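Dihydrodipicolinate synthase (Rhodopseudomonas palustris, PDB 3DZ1) probably acts as a 4-hydroxy-tetrahydrodipicolinate synthase of the DapA family, a pyruvate-dependent type of lyase linked to lysine biosynthesis. Local coordinates at residues 252-255 and 256-259. Sequence-based numbering, arbitrary orientation.
Sequences IRYE and HQQG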
ATOM      1  N   ILE A 252      12.098 -23.626 -10.426  1.00  6.63           N
ATOM      2  CA  ILE A 252      11.342 -22.466 -10.873  1.00  6.84           C
ATOM      3  C   ILE A 252      10.801 -21.733  -9.646  1.00  7.82           C
ATOM      4  O   ILE A 252      10.910 -20.508  -9.541  1.00  6.44           O
ATOM      5  CB  ILE A 252      10.152 -22.885 -11.774  1.00  6.88           C
ATOM      6  CG1 ILE A 252      10.675 -23.321 -13.143  1.00  7.34           C
ATOM      7  CG2 ILE A 252       9.147 -21.735 -11.893  1.00  6.88           C
ATOM      8  CD1 ILE A 252       9.618 -23.926 -14.055  1.00  7.64           C
ATOM      9  N   ARG A 253      10.224 -22.476  -8.705  1.00  9.36           N
ATOM     10  CA  ARG A 253       9.673 -21.833  -7.519  1.00 10.48           C
ATOM     11  C   ARG A 253      10.741 -21.290  -6.579  1.00  9.72           C
ATOM     12  O   ARG A 253      10.513 -20.287  -5.905  1.00  8.27           O
ATOM     13  CB  ARG A 253       8.718 -22.777  -6.769  1.00 14.08           C
ATOM     14  CG  ARG A 253       9.341 -24.014  -6.202  1.00 19.91           C
ATOM     15  CD  ARG A 253       9.952 -23.783  -4.821  1.00 18.08           C
ATOM     16  NE  ARG A 253      10.961 -24.802  -4.585  1.00 17.15           N
ATOM     17  CZ  ARG A 253      11.023 -25.590  -3.519  1.00 17.54           C
ATOM     18  NH1 ARG A 253      10.126 -25.487  -2.549  1.00 14.06           N
ATOM     19  NH2 ARG A 253      11.985 -26.498  -3.442  1.00 16.11           N
ATOM     20  N   TYR A 254      11.906 -21.928  -6.536  1.00  7.99           N
ATOM     21  CA  TYR A 254      12.974 -21.440  -5.661  1.00 10.09           C
ATOM     22  C   TYR A 254      13.464 -20.086  -6.178  1.00 10.65           C
ATOM     23  O   TYR A 254      13.712 -19.166  -5.397  1.00  9.12           O
ATOM     24  CB  TYR A 254      14.151 -22.425  -5.613  1.00  9.89           C
ATOM     25  CG  TYR A 254      15.079 -22.188  -4.436  1.00 11.76           C
ATOM     26  CD1 TYR A 254      14.915 -22.886  -3.241  1.00 12.10           C
ATOM     27  CD2 TYR A 254      16.092 -21.225  -4.501  1.00 12.12           C
ATOM     28  CE1 TYR A 254      15.736 -22.633  -2.136  1.00 13.23           C
ATOM     29  CE2 TYR A 254      16.912 -20.963  -3.406  1.00 11.17           C
ATOM     30  CZ  TYR A 254      16.730 -21.668  -2.227  1.00 12.30           C
ATOM     31  OH  TYR A 254      17.529 -21.400  -1.137  1.00  9.51           O
ATOM     32  N   GLU A 255      13.590 -19.970  -7.498  1.00 10.74           N
ATOM     33  CA  GLU A 255      14.051 -18.733  -8.127  1.00 13.16           C
ATOM     34  C   GLU A 255      12.969 -17.656  -8.070  1.00 15.12           C
ATOM     35  O   GLU A 255      13.259 -16.461  -8.164  1.00 14.63           O
ATOM     36  CB  GLU A 255      14.425 -18.993  -9.590  1.00 13.54           C
ATOM     37  CG  GLU A 255      15.163 -17.842 -10.254  1.00 16.42           C
ATOM     38  CD  GLU A 255      15.269 -18.000 -11.762  1.00 18.63           C
ATOM     39  OE1 GLU A 255      15.836 -19.008 -12.221  1.00 17.96           O
ATOM     40  OE2 GLU A 255      14.785 -17.109 -12.489  1.00 22.88           O
ATOM     41  N   HIS A 256      11.722 -18.097  -7.928  1.00 16.35           N
ATOM     42  CA  HIS A 256      10.572 -17.200  -7.862  1.00 20.26           C
ATOM     43  C   HIS A 256      10.408 -16.594  -6.470  1.00 21.04           C
ATOM     44  O   HIS A 256       9.330 -16.640  -5.885  1.00 25.99           O
ATOM     45  CB  HIS A 256       9.301 -17.969  -8.246  1.00 21.62           C
ATOM     46  CG  HIS A 256       8.069 -17.121  -8.314  1.00 24.60           C
ATOM     47  ND1 HIS A 256       7.930 -16.077  -9.202  1.00 28.28           N
ATOM     48  CD2 HIS A 256       6.911 -17.174  -7.612  1.00 26.97           C
ATOM     49  CE1 HIS A 256       6.740 -15.524  -9.046  1.00 27.23           C
ATOM     50  NE2 HIS A 256       6.101 -16.170  -8.088  1.00 25.63           N
ATOM     51  N   GLN A 257      11.489 -16.050  -5.930  1.00 22.25           N
ATOM     52  CA  GLN A 257      11.449 -15.410  -4.622  1.00 22.13           C
ATOM     53  C   GLN A 257      11.941 -13.983  -4.805  1.00 23.03           C
ATOM     54  O   GLN A 257      12.975 -13.759  -5.426  1.00 21.07           O
ATOM     55  CB  GLN A 257      12.358 -16.139  -3.629  1.00 21.59           C
ATOM     56  CG  GLN A 257      11.795 -17.432  -3.088  1.00 22.74           C
ATOM     57  CD  GLN A 257      12.742 -18.099  -2.108  1.00 24.34           C
ATOM     58  OE1 GLN A 257      13.784 -18.631  -2.496  1.00 23.71           O
ATOM     59  NE2 GLN A 257      12.391 -18.061  -0.828  1.00 20.50           N
ATOM     60  N   GLN A 258      11.201 -13.018  -4.272  1.00 25.62           N
ATOM     61  CA  GLN A 258      11.592 -11.619  -4.393  1.00 29.15           C
ATOM     62  C   GLN A 258      12.966 -11.362  -3.784  1.00 29.59           C
ATOM     63  O   GLN A 258      13.246 -11.788  -2.665  1.00 29.83           O
ATOM     64  CB  GLN A 258      10.547 -10.726  -3.722  1.00 33.41           C
ATOM     65  CG  GLN A 258       9.211 -10.708  -4.445  1.00 38.91           C
ATOM     66  CD  GLN A 258       9.327 -10.159  -5.856  1.00 42.34           C
ATOM     67  OE1 GLN A 258       9.736  -9.015  -6.057  1.00 44.79           O
ATOM     68  NE2 GLN A 258       8.968 -10.976  -6.841  1.00 43.95           N
ATOM     69  N   GLY A 259      13.822 -10.667  -4.528  1.00 29.65           N
ATOM     70  CA  GLY A 259      15.158 -10.364  -4.042  1.00 29.80           C
ATOM     71  C   GLY A 259      16.143 -11.499  -4.255  1.00 30.34           C
ATOM     72  O   GLY A 259      17.164 -11.335  -4.934  1.00 31.34           O
TER
HETATM   73  O   HOH W   1       8.230 -18.919  -5.000  1.00 13.91           O
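His256 N lies at the C-terminal end of helix 238-255 and is shared by two carbonyls: it gives weak hydrogen bonds to Ile252 O (3.0 Å) and Arg253 O (3.2 Å), both well bent, near 127°. One residue on, Gln257 N turns back to Glu255 O at 2.9 Å, again a weak bond, which closes an inverse gamma turn centred on His256. A water bridges the same bend, donating to Arg253 O (2.8 Å) and to His256 O (2.7 Å), so that Arg253 O receives both this water and the backbone N-H. With CG anti to the backbone N (chi1 -176°), the His256 imidazole leads away from the helix end and the side chain packs on Asn200, while its CB packs against Ile252 O at 3.3 Å. The turn finishes the helix that follows helix 223-234 after the eighth barrel strand, and sends the chain into the loop before helix 260-271, part of the C-terminal helical region of the DapA fold. The aliphatic part of Gln257 makes van der Waals contact with a peptide oxygen, passing Tyr254 O in extended form, with Gln257 CG 3.5 Å from it. One terminal atom of its amide stands over the centre of one face of the Tyr254 ring, the two planes 71° apart. An alanine in place of Gln257 would probably leave that ring face and Tyr254 O without their amide neighbour and open a gap beside Pro174 of the second subunit. The polar ends find partners in other parts of the fold and in the second subunit: Arg253 forms a salt bridge with Asp206 of that subunit and a cation-pi contact with its Phe204, Tyr254 OH is hydrogen-bonded to Glu294, and Glu255 forms a salt bridge with Arg265.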